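Local coordinates for protein type II toxin-antitoxin system RelE/ParE family toxin (Pyrococcus horikoshii, PDB 1WMI) that probably acts as the toxin of a type II toxin-antitoxin system, its RelE relatives blocking translation by cutting mRNA on the ribosome, at residues V45-G50 with D55-R60; L27-I32 with V66-N71; K20-R25 with G62-I67. All coordinates share one frame; numbering follows the deposited sequence.

Interaction 1: V45-G50 with D55-R60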
loop_
_atom_site.group_PDB
_atom_site.type_symbol
_atom_site.label_atom_id
_atom_site.label_comp_id
_atom_site.label_asym_id
_atom_site.label_seq_id
_atom_site.Cartn_x
_atom_site.Cartn_y
_atom_site.Cartn_z
ATOM N N VAL A 45 -0.387 -3.233 4.235
ATOM C CA VAL A 45 -1.561 -2.697 4.904
ATOM C C VAL A 45 -1.620 -1.172 4.982
ATOM O O VAL A 45 -0.594 -0.505 5.136
ATOM C CB VAL A 45 -1.672 -3.268 6.342
ATOM C CG1 VAL A 45 -1.571 -4.790 6.315
ATOM C CG2 VAL A 45 -0.582 -2.697 7.205
ATOM N N ILE A 46 -2.836 -0.632 4.879
ATOM C CA ILE A 46 -3.060 0.809 4.974
ATOM C C ILE A 46 -4.187 1.101 5.964
ATOM O O ILE A 46 -5.146 0.333 6.069
ATOM C CB ILE A 46 -3.459 1.419 3.622
ATOM C CG1 ILE A 46 -4.751 0.769 3.120
ATOM C CG2 ILE A 46 -2.328 1.252 2.621
ATOM C CD1 ILE A 46 -5.312 1.414 1.871
ATOM N N LYS A 47 -4.072 2.206 6.697
ATOM C CA LYS A 47 -5.114 2.576 7.648
ATOM C C LYS A 47 -6.232 3.325 6.927
ATOM O O LYS A 47 -6.031 4.444 6.438
ATOM C CB LYS A 47 -4.555 3.460 8.763
ATOM C CG LYS A 47 -5.580 3.798 9.839
ATOM C CD LYS A 47 -4.933 4.483 11.036
ATOM C CE LYS A 47 -4.378 5.851 10.659
ATOM N NZ LYS A 47 -3.783 6.573 11.819
ATOM N N LEU A 48 -7.401 2.693 6.861
ATOM C CA LEU A 48 -8.570 3.272 6.214
ATOM C C LEU A 48 -9.107 4.380 7.098
ATOM O O LEU A 48 -9.040 5.560 6.749
ATOM C CB LEU A 48 -9.659 2.209 6.027
ATOM C CG LEU A 48 -9.755 1.328 4.774
ATOM C CD1 LEU A 48 -8.412 1.170 4.098
ATOM C CD2 LEU A 48 -10.331 -0.019 5.177
ATOM N N GLU A 49 -9.624 3.980 8.255
ATOM C CA GLU A 49 -10.205 4.906 9.214
ATOM C C GLU A 49 -9.499 4.846 10.566
ATOM O O GLU A 49 -9.641 3.878 11.310
ATOM C CB GLU A 49 -11.693 4.581 9.389
ATOM C CG GLU A 49 -12.415 5.376 10.472
ATOM C CD GLU A 49 -12.559 6.843 10.133
ATOM O OE1 GLU A 49 -11.524 7.533 10.015
ATOM O OE2 GLU A 49 -13.710 7.305 9.981
ATOM N N GLY A 50 -8.737 5.886 10.878
ATOM C CA GLY A 50 -8.041 5.937 12.149
ATOM C C GLY A 50 -8.840 6.806 13.099
ATOM O O GLY A 50 -9.226 7.918 12.741
ATOM N N ASP A 55 -9.571 1.193 14.660
ATOM C CA ASP A 55 -9.063 1.638 13.379
ATOM C C ASP A 55 -9.490 0.597 12.367
ATOM O O ASP A 55 -9.625 -0.581 12.705
ATOM C CB ASP A 55 -7.536 1.707 13.399
ATOM C CG ASP A 55 -7.015 2.789 14.301
ATOM O OD1 ASP A 55 -5.792 2.819 14.539
ATOM O OD2 ASP A 55 -7.826 3.614 14.761
ATOM N N LEU A 56 -9.724 1.040 11.135
ATOM C CA LEU A 56 -10.084 0.138 10.052
ATOM C C LEU A 56 -8.817 0.064 9.215
ATOM O O LEU A 56 -8.096 1.053 9.086
ATOM C CB LEU A 56 -11.239 0.695 9.219
ATOM C CG LEU A 56 -12.641 0.668 9.828
ATOM C CD1 LEU A 56 -13.582 1.422 8.929
ATOM C CD2 LEU A 56 -13.114 -0.763 10.000
ATOM N N TYR A 57 -8.536 -1.114 8.675
ATOM C CA TYR A 57 -7.348 -1.320 7.868
ATOM C C TYR A 57 -7.675 -2.187 6.660
ATOM O O TYR A 57 -8.716 -2.840 6.616
ATOM C CB TYR A 57 -6.270 -2.021 8.707
ATOM C CG TYR A 57 -5.721 -1.193 9.851
ATOM C CD1 TYR A 57 -4.746 -0.223 9.627
ATOM C CD2 TYR A 57 -6.184 -1.373 11.157
ATOM C CE1 TYR A 57 -4.246 0.541 10.665
ATOM C CE2 TYR A 57 -5.687 -0.609 12.205
ATOM C CZ TYR A 57 -4.716 0.346 11.947
ATOM O OH TYR A 57 -4.197 1.100 12.967
ATOM N N ARG A 58 -6.782 -2.167 5.677
ATOM C CA ARG A 58 -6.926 -2.995 4.490
ATOM C C ARG A 58 -5.604 -3.705 4.280
ATOM O O ARG A 58 -4.562 -3.061 4.132
ATOM C CB ARG A 58 -7.227 -2.176 3.234
ATOM C CG ARG A 58 -7.369 -3.070 1.999
ATOM C CD ARG A 58 -6.522 -2.589 0.831
ATOM N NE ARG A 58 -5.108 -2.469 1.174
ATOM C CZ ARG A 58 -4.212 -1.854 0.411
ATOM N NH1 ARG A 58 -2.944 -1.788 0.790
ATOM N NH2 ARG A 58 -4.586 -1.301 -0.731
ATOM N N ALA A 59 -5.648 -5.031 4.274
ATOM C CA ALA A 59 -4.451 -5.825 4.066
ATOM C C ALA A 59 -4.550 -6.504 2.716
ATOM O O ALA A 59 -5.638 -6.878 2.271
ATOM C CB ALA A 59 -4.306 -6.865 5.160
ATOM N N ARG A 60 -3.405 -6.652 2.063
ATOM C CA ARG A 60 -3.352 -7.294 0.764
ATOM C C ARG A 60 -2.677 -8.662 0.920
ATOM O O ARG A 60 -1.529 -8.764 1.374
ATOM C CB ARG A 60 -2.590 -6.397 -0.225
ATOM C CG ARG A 60 -2.667 -6.846 -1.676
ATOM C CD ARG A 60 -2.037 -5.827 -2.618
ATOM N NE ARG A 60 -2.837 -4.610 -2.742
ATOM C CZ ARG A 60 -4.046 -4.556 -3.299
ATOM N NH1 ARG A 60 -4.694 -3.399 -3.368
ATOM N NH2 ARG A 60 -4.611 -5.654 -3.791
#

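Interaction 2: L27-I32 with V66-N71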
loop_
_atom_site.group_PDB
_atom_site.type_symbol
_atom_site.label_atom_id
_atom_site.label_comp_id
_atom_site.label_asym_id
_atom_site.label_seq_id
_atom_site.Cartn_x
_atom_site.Cartn_y
_atom_site.Cartn_z
ATOM N N LEU A 27 -4.340 -17.961 7.162
ATOM C CA LEU A 27 -4.017 -18.434 8.498
ATOM C C LEU A 27 -2.706 -17.810 8.984
ATOM O O LEU A 27 -2.564 -17.532 10.174
ATOM C CB LEU A 27 -3.911 -19.962 8.520
ATOM C CG LEU A 27 -5.182 -20.784 8.261
ATOM C CD1 LEU A 27 -4.886 -22.252 8.497
ATOM C CD2 LEU A 27 -6.300 -20.338 9.192
ATOM N N GLU A 28 -1.753 -17.590 8.075
ATOM C CA GLU A 28 -0.492 -16.979 8.488
ATOM C C GLU A 28 -0.769 -15.535 8.866
ATOM O O GLU A 28 -0.204 -15.011 9.826
ATOM C CB GLU A 28 0.566 -17.009 7.380
ATOM C CG GLU A 28 1.887 -16.421 7.873
ATOM C CD GLU A 28 2.869 -16.089 6.771
ATOM O OE1 GLU A 28 2.545 -15.245 5.905
ATOM O OE2 GLU A 28 3.972 -16.668 6.782
ATOM N N PHE A 29 -1.649 -14.896 8.099
ATOM C CA PHE A 29 -2.032 -13.517 8.356
ATOM C C PHE A 29 -2.661 -13.468 9.746
ATOM O O PHE A 29 -2.383 -12.565 10.519
ATOM C CB PHE A 29 -3.020 -13.043 7.288
ATOM C CG PHE A 29 -3.471 -11.621 7.450
ATOM C CD1 PHE A 29 -2.545 -10.586 7.560
ATOM C CD2 PHE A 29 -4.827 -11.307 7.434
ATOM C CE1 PHE A 29 -2.959 -9.264 7.644
ATOM C CE2 PHE A 29 -5.251 -9.987 7.517
ATOM C CZ PHE A 29 -4.315 -8.965 7.622
ATOM N N ARG A 30 -3.500 -14.450 10.060
ATOM C CA ARG A 30 -4.135 -14.524 11.378
ATOM C C ARG A 30 -3.078 -14.703 12.471
ATOM O O ARG A 30 -3.125 -14.049 13.513
ATOM C CB ARG A 30 -5.103 -15.706 11.450
ATOM C CG ARG A 30 -5.624 -15.973 12.859
ATOM C CD ARG A 30 -6.029 -17.434 13.064
ATOM N NE ARG A 30 -4.905 -18.340 12.849
ATOM C CZ ARG A 30 -4.979 -19.669 12.870
ATOM N NH1 ARG A 30 -3.885 -20.383 12.656
ATOM N NH2 ARG A 30 -6.136 -20.284 13.102
ATOM N N ASP A 31 -2.131 -15.604 12.236
ATOM C CA ASP A 31 -1.080 -15.867 13.218
ATOM C C ASP A 31 -0.243 -14.612 13.480
ATOM O O ASP A 31 0.118 -14.316 14.619
ATOM C CB ASP A 31 -0.180 -17.013 12.730
ATOM C CG ASP A 31 -0.866 -18.371 12.806
ATOM O OD1 ASP A 31 -0.313 -19.350 12.262
ATOM O OD2 ASP A 31 -1.950 -18.467 13.416
ATOM N N ILE A 32 0.063 -13.869 12.422
ATOM C CA ILE A 32 0.852 -12.654 12.570
ATOM C C ILE A 32 0.046 -11.545 13.243
ATOM O O ILE A 32 0.560 -10.802 14.083
ATOM C CB ILE A 32 1.376 -12.178 11.200
ATOM C CG1 ILE A 32 2.414 -13.183 10.688
ATOM C CG2 ILE A 32 1.963 -10.785 11.323
ATOM C CD1 ILE A 32 2.896 -12.948 9.288
ATOM N N VAL A 66 -8.165 -8.019 2.472
ATOM C CA VAL A 66 -8.977 -8.221 3.660
ATOM C C VAL A 66 -9.038 -6.920 4.444
ATOM O O VAL A 66 -8.019 -6.247 4.627
ATOM C CB VAL A 66 -8.403 -9.342 4.576
ATOM C CG1 VAL A 66 -8.200 -10.626 3.786
ATOM C CG2 VAL A 66 -7.101 -8.897 5.191
ATOM N N ILE A 67 -10.241 -6.553 4.879
ATOM C CA ILE A 67 -10.441 -5.348 5.675
ATOM C C ILE A 67 -10.773 -5.766 7.103
ATOM O O ILE A 67 -11.618 -6.633 7.327
ATOM C CB ILE A 67 -11.582 -4.474 5.116
ATOM C CG1 ILE A 67 -11.253 -4.047 3.687
ATOM C CG2 ILE A 67 -11.755 -3.233 5.980
ATOM C CD1 ILE A 67 -12.215 -3.000 3.115
ATOM N N TYR A 68 -10.104 -5.149 8.069
ATOM C CA TYR A 68 -10.305 -5.504 9.464
ATOM C C TYR A 68 -10.211 -4.314 10.394
ATOM O O TYR A 68 -9.750 -3.242 10.005
ATOM C CB TYR A 68 -9.275 -6.562 9.881
ATOM C CG TYR A 68 -7.829 -6.098 9.877
ATOM C CD1 TYR A 68 -7.223 -5.631 11.037
ATOM C CD2 TYR A 68 -7.057 -6.175 8.717
ATOM C CE1 TYR A 68 -5.880 -5.257 11.052
ATOM C CE2 TYR A 68 -5.715 -5.805 8.719
ATOM C CZ TYR A 68 -5.132 -5.349 9.893
ATOM O OH TYR A 68 -3.802 -5.000 9.909
ATOM N N SER A 69 -10.659 -4.506 11.628
ATOM C CA SER A 69 -10.608 -3.447 12.617
ATOM C C SER A 69 -9.717 -3.843 13.780
ATOM O O SER A 69 -9.526 -5.025 14.060
ATOM C CB SER A 69 -12.007 -3.138 13.132
ATOM O OG SER A 69 -12.617 -4.302 13.651
ATOM N N VAL A 70 -9.164 -2.841 14.450
ATOM C CA VAL A 70 -8.309 -3.077 15.600
ATOM C C VAL A 70 -8.854 -2.258 16.751
ATOM O O VAL A 70 -8.949 -1.031 16.670
ATOM C CB VAL A 70 -6.835 -2.654 15.335
ATOM C CG1 VAL A 70 -5.993 -2.853 16.601
ATOM C CG2 VAL A 70 -6.257 -3.468 14.199
ATOM N N ASN A 71 -9.243 -2.954 17.811
ATOM C CA ASN A 71 -9.764 -2.320 19.009
ATOM C C ASN A 71 -8.592 -2.402 19.965
ATOM O O ASN A 71 -8.343 -3.448 20.567
ATOM C CB ASN A 71 -10.944 -3.118 19.555
ATOM C CG ASN A 71 -11.709 -2.374 20.626
ATOM O OD1 ASN A 71 -11.291 -1.313 21.078
ATOM N ND2 ASN A 71 -12.836 -2.936 21.044
#

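Interaction 3: K20-R25 with G62-I67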
loop_
_atom_site.group_PDB
_atom_site.type_symbol
_atom_site.label_atom_id
_atom_site.label_comp_id
_atom_site.label_asym_id
_atom_site.label_seq_id
_atom_site.Cartn_x
_atom_site.Cartn_y
_atom_site.Cartn_z
ATOM N N LYS A 20 -6.419 -24.060 -1.588
ATOM C CA LYS A 20 -5.722 -24.488 -0.381
ATOM C C LYS A 20 -4.623 -23.468 -0.034
ATOM O O LYS A 20 -4.533 -22.989 1.100
ATOM C CB LYS A 20 -5.125 -25.878 -0.634
ATOM C CG LYS A 20 -4.755 -26.681 0.596
ATOM C CD LYS A 20 -4.658 -28.169 0.246
ATOM C CE LYS A 20 -3.536 -28.476 -0.752
ATOM N NZ LYS A 20 -2.178 -28.469 -0.129
ATOM N N ALA A 21 -3.813 -23.122 -1.030
ATOM C CA ALA A 21 -2.716 -22.170 -0.871
ATOM C C ALA A 21 -3.131 -20.821 -0.290
ATOM O O ALA A 21 -2.497 -20.326 0.641
ATOM C CB ALA A 21 -2.026 -21.950 -2.214
ATOM N N HIS A 22 -4.175 -20.216 -0.849
ATOM C CA HIS A 22 -4.650 -18.919 -0.374
ATOM C C HIS A 22 -5.150 -18.986 1.067
ATOM O O HIS A 22 -4.956 -18.056 1.854
ATOM C CB HIS A 22 -5.772 -18.404 -1.274
ATOM C CG HIS A 22 -5.313 -18.008 -2.645
ATOM N ND1 HIS A 22 -4.738 -18.906 -3.524
ATOM C CD2 HIS A 22 -5.348 -16.819 -3.281
ATOM C CE1 HIS A 22 -4.442 -18.275 -4.647
ATOM N NE2 HIS A 22 -4.799 -17.013 -4.531
ATOM N N TYR A 23 -5.808 -20.085 1.400
ATOM C CA TYR A 23 -6.330 -20.271 2.739
ATOM C C TYR A 23 -5.180 -20.306 3.733
ATOM O O TYR A 23 -5.248 -19.705 4.802
ATOM C CB TYR A 23 -7.108 -21.578 2.814
ATOM C CG TYR A 23 -7.675 -21.855 4.175
ATOM C CD1 TYR A 23 -8.642 -21.020 4.723
ATOM C CD2 TYR A 23 -7.252 -22.958 4.915
ATOM C CE1 TYR A 23 -9.176 -21.271 5.973
ATOM C CE2 TYR A 23 -7.780 -23.216 6.169
ATOM C CZ TYR A 23 -8.747 -22.367 6.689
ATOM O OH TYR A 23 -9.290 -22.612 7.926
ATOM N N ARG A 24 -4.120 -21.016 3.363
ATOM C CA ARG A 24 -2.931 -21.149 4.197
ATOM C C ARG A 24 -2.355 -19.767 4.519
ATOM O O ARG A 24 -1.950 -19.493 5.653
ATOM C CB ARG A 24 -1.904 -22.004 3.452
ATOM C CG ARG A 24 -0.740 -22.509 4.280
ATOM C CD ARG A 24 0.092 -23.468 3.446
ATOM N NE ARG A 24 -0.621 -24.708 3.145
ATOM C CZ ARG A 24 -0.765 -25.219 1.925
ATOM N NH1 ARG A 24 -1.424 -26.358 1.759
ATOM N NH2 ARG A 24 -0.266 -24.586 0.868
ATOM N N ARG A 25 -2.350 -18.899 3.515
ATOM C CA ARG A 25 -1.832 -17.538 3.641
ATOM C C ARG A 25 -2.685 -16.738 4.628
ATOM O O ARG A 25 -2.178 -15.916 5.403
ATOM C CB ARG A 25 -1.845 -16.858 2.263
ATOM C CG ARG A 25 -0.744 -15.820 2.037
ATOM C CD ARG A 25 -0.903 -15.164 0.668
ATOM N NE ARG A 25 -1.041 -16.159 -0.397
ATOM C CZ ARG A 25 -0.026 -16.767 -1.001
ATOM N NH1 ARG A 25 -0.254 -17.666 -1.955
ATOM N NH2 ARG A 25 1.218 -16.462 -0.669
ATOM N N GLY A 62 -2.530 -10.762 -1.706
ATOM C CA GLY A 62 -2.203 -11.199 -3.053
ATOM C C GLY A 62 -3.402 -11.119 -3.979
ATOM O O GLY A 62 -3.771 -10.035 -4.437
ATOM N N ASP A 63 -4.023 -12.264 -4.241
ATOM C CA ASP A 63 -5.182 -12.321 -5.123
ATOM C C ASP A 63 -6.420 -11.638 -4.554
ATOM O O ASP A 63 -7.420 -11.465 -5.256
ATOM C CB ASP A 63 -5.518 -13.773 -5.472
ATOM C CG ASP A 63 -4.379 -14.479 -6.185
ATOM O OD1 ASP A 63 -4.507 -15.684 -6.483
ATOM O OD2 ASP A 63 -3.351 -13.835 -6.446
ATOM N N TYR A 64 -6.358 -11.244 -3.288
ATOM C CA TYR A 64 -7.494 -10.584 -2.665
ATOM C C TYR A 64 -7.064 -9.673 -1.524
ATOM O O TYR A 64 -5.900 -9.666 -1.128
ATOM C CB TYR A 64 -8.505 -11.625 -2.170
ATOM C CG TYR A 64 -7.989 -12.527 -1.074
ATOM C CD1 TYR A 64 -8.277 -12.265 0.268
ATOM C CD2 TYR A 64 -7.206 -13.646 -1.376
ATOM C CE1 TYR A 64 -7.795 -13.096 1.288
ATOM C CE2 TYR A 64 -6.719 -14.480 -0.365
ATOM C CZ TYR A 64 -7.017 -14.199 0.962
ATOM O OH TYR A 64 -6.520 -15.013 1.959
ATOM N N ARG A 65 -8.012 -8.897 -1.016
ATOM C CA ARG A 65 -7.754 -7.967 0.078
ATOM C C ARG A 65 -8.676 -8.237 1.264
ATOM O O ARG A 65 -9.829 -8.645 1.089
ATOM C CB ARG A 65 -7.963 -6.531 -0.402
ATOM C CG ARG A 65 -6.967 -6.063 -1.455
ATOM C CD ARG A 65 -7.417 -4.753 -2.076
ATOM N NE ARG A 65 -8.614 -4.941 -2.890
ATOM C CZ ARG A 65 -9.464 -3.972 -3.212
ATOM N NH1 ARG A 65 -10.525 -4.245 -3.963
ATOM N NH2 ARG A 65 -9.263 -2.737 -2.774
ATOM N N VAL A 66 -8.165 -8.019 2.472
ATOM C CA VAL A 66 -8.977 -8.221 3.660
ATOM C C VAL A 66 -9.038 -6.920 4.444
ATOM O O VAL A 66 -8.019 -6.247 4.627
ATOM C CB VAL A 66 -8.403 -9.342 4.576
ATOM C CG1 VAL A 66 -8.200 -10.626 3.786
ATOM C CG2 VAL A 66 -7.101 -8.897 5.191
ATOM N N ILE A 67 -10.241 -6.553 4.879
ATOM C CA ILE A 67 -10.441 -5.348 5.675
ATOM C C ILE A 67 -10.773 -5.766 7.103
ATOM O O ILE A 67 -11.618 -6.633 7.327
ATOM C CB ILE A 67 -11.582 -4.474 5.116
ATOM C CG1 ILE A 67 -11.253 -4.047 3.687
ATOM C CG2 ILE A 67 -11.755 -3.233 5.980
ATOM C CD1 ILE A 67 -12.215 -3.000 3.115
#

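Interaction 1: V45-G50 with D55-R60
R58 and I46 face each other as an antiparallel hydrogen-bonded pair: I46 N donates to R58 O at 3.1 Å, and R58 N returns a bond to I46 O at 3.0 Å. On the same face of the sheet the guanidinium of R58 folds back over the isoleucine. CG lies anti to the backbone N (chi1 180°), and bends at chi2 and chi3 then lay one flat face on I46 CD1, which sits 3.7 Å above the centre of the plane. R60 NE approaches the other face near its rim. The polar end of R58 is turned to partners beyond the hairpin: NH2 forms salt bridges with an acidic side chain of another protein's chain and with D44 of a second subunit. L56 is contacted by both L48 and E49. L48 N reaches L56 O at 2.9 Å from above the carbonyl plane, whereas E49 N gives the same oxygen a weak bond; L56 N binds E49 O at 2.8 Å. The side chain of L56 packs through CD1 on E49 CB at 3.7 Å. Two residues opposite one define a classic beta bulge, here set in the antiparallel hairpin of strands 46-49 and 54-60.

Interaction 2: L27-I32 with V66-N71
An edge-to-face aromatic pair between F29 and Y68 lies in the hydrophobic core where helix 20-33 packs on the beta-sheet. The pair is offset: the edge of the F29 ring is directed at the face of Y68, the planes stand 73° apart and the centroids are 5.8 Å from each other. This offset brings F29 CZ nearest to Y68 CE2, at 3.6 Å, with CE2 lying near the plane of the F29 ring at its edge. F29 extends from the helix with CG anti to the backbone N (chi1 -179°), which directs the ring toward strand 65-71. On the strand, Y68 holds CG between its backbone N and carbonyl carbon (chi1 65°), and its ring crosses that of F29 at a slant. V66, two residues before Y68 and on the same side of the strand, brings its CG2 methyl alongside F29 CE2 and CZ; it lies 3.7 Å from CZ, though the modelled spacing to CE2 is too short to be reliable. The tyrosine is tied at its far end as well, since Y68 OH hydrogen-bonds to P37 O. Around the aromatic pair, F43 of helix 40-43 adds a second edge-to-face partner for F29, A59 of strand 54-60 touches F29, V66 and Y68, and L82 and I77 of strand 76-83 border V66 and Y68.

Interaction 3: K20-R25 with G62-I67
The imidazole of H22 is met at its edge by both D63 and Y64: D63 OD1 lies near the ring plane at NE2, and Y64 CE2 lies in the plane beside CD2. The tyrosine ring is likewise approached at its rim, H22 CD2 standing 4.0 Å from Y64 CE2, so the two rings meet edge to edge without stacking. H22 NE2 donates to D63 OD1 with an N-H...acceptor angle of 162°. The modelled length of 2.4 Å is very short and doubtful at this resolution, but the direction agrees with a histidine-carboxylate hydrogen bond. Imidazole and carboxylate are twisted 52° apart, and the two side chains run at about a right angle. The other carboxylate oxygen, D63 OD2, is held by a salt bridge to R85, which gives the aspartate a partner on each oxygen. Y64 takes the less common position between the backbone N and the carbonyl carbon (chi1 64°), which swings its ring over to the helix; there Y64 OH makes a weak bond of 3.4 Å to the backbone oxygen of H22. F26, one turn further along the helix, and L18 also pack on the Y64 side chain. The contact thus fastens the first turn of helix 20-33 to the loop that joins antiparallel strands 54-60 and 65-71, the turn end of a beta hairpin.

After strand 4-8 and helix 9-15 the chain enters helix 20-33, whose first turn takes part in interaction 3 and whose later turns in interaction 2. It then passes through helix 40-43 into strand 46-49, and the short hairpin of interaction 1 closes first, with strand 54-60. This local contact is nested inside both longer loops. Interaction 3 closes next, when the chain reaches 62-67, and interaction 2 closes after it at 66-71; the two long loops therefore cross, with the helix and strand 65-71 advancing in step. Y57 and A59 bond by backbone to Y68 and V66, which joins the hairpin to the strand under the helix and makes one helix-on-sheet unit.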